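PDB 6CKG: D-glycerate 3-kinase from Cryptococcus neoformans var. grubii serotype A, which probably phosphorylates D-glycerate, using ATP as the phosphate donor. Local coordinates for residues R290-P293 with S294-L297; H229-N232 with Q233-R236. All coordinates share one frame; numbering follows the deposited sequence. Where two conformers were deposited one is given.

Contact 1 (R290-P293 with S294-L297); sequences RYMP and SYEL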
loop_
_atom_site.group_PDB
_atom_site.type_symbol
_atom_site.label_atom_id
_atom_site.label_comp_id
_atom_site.label_asym_id
_atom_site.label_seq_id
_atom_site.Cartn_x
_atom_site.Cartn_y
_atom_site.Cartn_z
ATOM N N ARG A 290 -8.678 -1.203 -13.207
ATOM C CA ARG A 290 -8.733 0.074 -12.498
ATOM C C ARG A 290 -7.450 0.360 -11.713
ATOM O O ARG A 290 -7.108 1.530 -11.517
ATOM C CB ARG A 290 -9.945 0.121 -11.556
ATOM C CG ARG A 290 -11.312 0.367 -12.261
ATOM C CD ARG A 290 -12.526 0.480 -11.285
ATOM N NE ARG A 290 -12.551 1.730 -10.508
ATOM C CZ ARG A 290 -12.277 1.815 -9.203
ATOM N NH1 ARG A 290 -12.309 2.987 -8.579
ATOM N NH2 ARG A 290 -11.978 0.725 -8.515
ATOM N N TYR A 291 -6.738 -0.676 -11.250
ATOM C CA TYR A 291 -5.497 -0.486 -10.504
ATOM C C TYR A 291 -4.263 -0.409 -11.393
ATOM O O TYR A 291 -3.322 0.321 -11.063
ATOM C CB TYR A 291 -5.299 -1.623 -9.494
ATOM C CG TYR A 291 -6.298 -1.597 -8.365
ATOM C CD1 TYR A 291 -7.585 -2.122 -8.529
ATOM C CD2 TYR A 291 -5.966 -1.031 -7.137
ATOM C CE1 TYR A 291 -8.505 -2.087 -7.494
ATOM C CE2 TYR A 291 -6.879 -0.993 -6.102
ATOM C CZ TYR A 291 -8.140 -1.525 -6.284
ATOM O OH TYR A 291 -9.040 -1.480 -5.251
ATOM N N MET A 292 -4.237 -1.166 -12.488
ATOM C CA MET A 292 -3.047 -1.241 -13.336
ATOM C C MET A 292 -2.514 0.105 -13.830
ATOM O O MET A 292 -1.284 0.243 -13.924
ATOM C CB MET A 292 -3.328 -2.160 -14.535
ATOM C CG MET A 292 -2.840 -3.580 -14.361
ATOM S SD MET A 292 -1.057 -3.701 -14.088
ATOM C CE MET A 292 -1.081 -4.541 -12.518
ATOM N N PRO A 293 -3.336 1.107 -14.180
ATOM C CA PRO A 293 -2.741 2.394 -14.585
ATOM C C PRO A 293 -1.884 3.012 -13.499
ATOM O O PRO A 293 -0.888 3.678 -13.809
ATOM C CB PRO A 293 -3.957 3.277 -14.905
ATOM C CG PRO A 293 -5.105 2.367 -15.015
ATOM C CD PRO A 293 -4.809 1.142 -14.236
ATOM N N SER A 294 -2.227 2.783 -12.226
ATOM C CA SER A 294 -1.416 3.328 -11.147
ATOM C C SER A 294 -0.064 2.635 -11.062
ATOM O O SER A 294 0.948 3.292 -10.801
ATOM C CB SER A 294 -2.159 3.218 -9.810
ATOM O OG SER A 294 -3.159 4.225 -9.706
ATOM N N TYR A 295 -0.039 1.304 -11.224
ATOM C CA TYR A 295 1.232 0.587 -11.314
ATOM C C TYR A 295 2.068 1.108 -12.474
ATOM O O TYR A 295 3.271 1.352 -12.325
ATOM C CB TYR A 295 0.992 -0.917 -11.482
ATOM C CG TYR A 295 0.451 -1.642 -10.260
ATOM C CD1 TYR A 295 1.299 -2.071 -9.244
ATOM C CD2 TYR A 295 -0.898 -1.941 -10.152
ATOM C CE1 TYR A 295 0.805 -2.754 -8.130
ATOM C CE2 TYR A 295 -1.400 -2.620 -9.041
ATOM C CZ TYR A 295 -0.548 -3.020 -8.040
ATOM O OH TYR A 295 -1.056 -3.700 -6.953
ATOM N N GLU A 296 1.442 1.270 -13.646
ATOM C CA GLU A 296 2.176 1.688 -14.841
ATOM C C GLU A 296 2.790 3.075 -14.670
ATOM O O GLU A 296 3.944 3.300 -15.052
ATOM C CB GLU A 296 1.251 1.661 -16.060
ATOM C CG GLU A 296 0.770 0.260 -16.436
ATOM C CD GLU A 296 -0.251 0.262 -17.562
ATOM O OE1 GLU A 296 -0.398 1.295 -18.237
ATOM O OE2 GLU A 296 -0.892 -0.784 -17.790
ATOM N N LEU A 297 2.037 4.017 -14.099
ATOM C CA LEU A 297 2.457 5.413 -14.042
ATOM C C LEU A 297 3.302 5.767 -12.822
ATOM O O LEU A 297 4.196 6.614 -12.923
ATOM C CB LEU A 297 1.235 6.327 -14.049
ATOM C CG LEU A 297 0.426 6.378 -15.342
ATOM C CD1 LEU A 297 -0.728 7.333 -15.147
ATOM C CD2 LEU A 297 1.310 6.828 -16.497
HETATM O O HOH W 1 -5.481 3.262 -10.442
#

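Contact 2 (H229-N232 with Q233-R236); sequences HSIN and QNLR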
loop_
_atom_site.group_PDB
_atom_site.type_symbol
_atom_site.label_atom_id
_atom_site.label_comp_id
_atom_site.label_asym_id
_atom_site.label_seq_id
_atom_site.Cartn_x
_atom_site.Cartn_y
_atom_site.Cartn_z
ATOM N N HIS A 229 -4.639 12.417 -15.170
ATOM C CA HIS A 229 -4.089 13.591 -14.493
ATOM C C HIS A 229 -4.725 13.791 -13.121
ATOM O O HIS A 229 -4.044 14.205 -12.173
ATOM C CB HIS A 229 -4.294 14.838 -15.357
ATOM C CG HIS A 229 -3.250 15.034 -16.427
ATOM N ND1 HIS A 229 -1.910 15.183 -16.144
ATOM C CD2 HIS A 229 -3.365 15.165 -17.773
ATOM C CE1 HIS A 229 -1.238 15.370 -17.270
ATOM N NE2 HIS A 229 -2.100 15.365 -18.274
ATOM N N SER A 230 -6.041 13.524 -13.006
ATOM C CA SER A 230 -6.732 13.650 -11.722
ATOM C C SER A 230 -6.146 12.705 -10.677
ATOM O O SER A 230 -5.889 13.105 -9.539
ATOM C CB SER A 230 -8.228 13.383 -11.896
ATOM O OG SER A 230 -8.809 14.316 -12.790
ATOM N N ILE A 231 -5.946 11.436 -11.041
ATOM C CA ILE A 231 -5.339 10.508 -10.084
ATOM C C ILE A 231 -3.938 10.979 -9.701
ATOM O O ILE A 231 -3.544 10.928 -8.525
ATOM C CB ILE A 231 -5.316 9.081 -10.659
ATOM C CG1 ILE A 231 -6.723 8.646 -11.074
ATOM C CG2 ILE A 231 -4.693 8.101 -9.643
ATOM C CD1 ILE A 231 -7.748 8.689 -9.923
ATOM N N ASN A 232 -3.170 11.447 -10.689
ATOM C CA ASN A 232 -1.829 11.984 -10.445
ATOM C C ASN A 232 -1.870 13.130 -9.441
ATOM O O ASN A 232 -1.067 13.180 -8.502
ATOM C CB ASN A 232 -1.224 12.465 -11.776
ATOM C CG ASN A 232 0.248 12.853 -11.668
ATOM O OD1 ASN A 232 1.039 12.141 -11.067
ATOM N ND2 ASN A 232 0.619 13.991 -12.265
ATOM N N GLN A 233 -2.777 14.087 -9.654
ATOM C CA GLN A 233 -2.912 15.217 -8.744
ATOM C C GLN A 233 -3.340 14.763 -7.355
ATOM O O GLN A 233 -2.888 15.315 -6.342
ATOM C CB GLN A 233 -3.931 16.208 -9.303
ATOM C CG GLN A 233 -3.811 17.595 -8.714
ATOM C CD GLN A 233 -2.559 18.296 -9.193
ATOM O OE1 GLN A 233 -2.116 18.075 -10.320
ATOM N NE2 GLN A 233 -1.972 19.130 -8.341
ATOM N N ASN A 234 -4.242 13.781 -7.293
ATOM C CA ASN A 234 -4.608 13.181 -6.016
ATOM C C ASN A 234 -3.389 12.596 -5.315
ATOM O O ASN A 234 -3.233 12.752 -4.102
ATOM C CB ASN A 234 -5.663 12.096 -6.229
ATOM C CG ASN A 234 -7.010 12.662 -6.631
ATOM O OD1 ASN A 234 -7.191 13.874 -6.706
ATOM N ND2 ASN A 234 -7.951 11.784 -6.922
ATOM N N LEU A 235 -2.501 11.945 -6.072
ATOM C CA LEU A 235 -1.351 11.268 -5.468
ATOM C C LEU A 235 -0.360 12.251 -4.855
ATOM O O LEU A 235 0.332 11.909 -3.889
ATOM C CB LEU A 235 -0.657 10.392 -6.508
ATOM C CG LEU A 235 0.486 9.514 -6.015
ATOM C CD1 LEU A 235 0.008 8.535 -4.908
ATOM C CD2 LEU A 235 1.081 8.761 -7.191
ATOM N N ARG A 236 -0.273 13.468 -5.398
ATOM C CA ARG A 236 0.582 14.487 -4.800
ATOM C C ARG A 236 0.217 14.759 -3.342
ATOM O O ARG A 236 1.092 15.134 -2.551
ATOM C CB ARG A 236 0.516 15.778 -5.636
ATOM C CG ARG A 236 1.148 15.613 -7.020
ATOM C CD ARG A 236 0.836 16.754 -7.997
ATOM N NE ARG A 236 1.550 16.605 -9.275
ATOM C CZ ARG A 236 1.198 17.217 -10.412
ATOM N NH1 ARG A 236 0.127 17.995 -10.448
ATOM N NH2 ARG A 236 1.907 17.045 -11.527
#

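Contact 1 (R290-P293 with S294-L297)
E296 N donates to M292 O at 2.9 Å with an N-H...O angle of 163°, the straightest bond in this turn of helix. One residue on, L297 N reaches P293 O at 3.0 Å, again four residues back. Before these two the pattern slips. P293 has no amide hydrogen, the helix kinks, and S294 N turns to Y291 O three residues back (2.9 Å), approaching from above the carbonyl plane with its N-H bent to 133°. A weak bond from Y295 N shares that oxygen. R290 O is satisfied by a water, 2.6 Å from that oxygen, which also bonds S294 OG. With chi1 at -77°, S294 OG lies beside its own backbone N, which turns it toward the N-terminal side, to the water that bonds R290 O. Packing runs down another flank. M292 folds at chi2 and chi3 until CE lies 3.5 Å from Y295 CD2, with SD 5.2 Å from the ring centroid in an oblique Met-aromatic contact. Y291 CB touches the same ring at CE2. Y295 OH bonds Q56, in the glycine-rich loop after strand 48-53, while E296 OE2 bonds T219 OG1 and OE1 accepts from I220 N. Around the turn, W182 meets the rings of Y291 and Y295, and V259 and W260 of helix 258-273 pack on M292.

Contact 2 (H229-N232 with Q233-R236)
The R236 guanidinium has N232 ND2 over one face, 3.3 Å above its plane but displaced toward the rim. Its nearest atom there is R236 NH2, 3.4 Å from N232 ND2; both are donors, so this is packing, with amide and guanidinium planes 61° apart. Both groups also bond the backbone of L189: its N donates to N232 OD1 and its O accepts from R236 NH2, which bonds N191 OD1 as well. With chi1 at -172° the N232 amide stands out from the helix beside its own turn, and the extended chain of R236 reaches back most of a turn to put its guanidinium face against ND2. The N234 amide lies against S230 O without bonding it, since OD1 and S230 O are both acceptors, and ND2 turns to A113 O. Beneath these side chains the backbone is regular: four bonds run from residue i+4 back to i, the longest from R236 N to N232 O at 3.2 Å. I231, N232 and L235 all lean on F298 of helix 281-298, and H229 bonds E195 of helix 191-204. Such unbroken i to i+4 bonding is characteristic of an alpha-helix, here with a mixed buried flank, I231 and L235 apolar and N232 polar, and linked through L189 to the approach to helix 191-204.

Contact 2 comes first along the chain, near the end of helix 225-236; strand 247-253 of the central mixed sheet and helix 258-273 follow before contact 1 is reached, late in helix 281-298. The centres of the two contacts are about 12 Å apart, on the same side of the chain's centre. They meet directly where S294 OG packs against I231 CG2 at 4.2 Å, so helices 225-236 and 281-298 pack against each other here, as they also do around F298. Contact 1 lies deeper and reaches the glycine-rich loop of the P-loop sequence; contact 2 borders helix 191-204, which also meets contact 1 through K197.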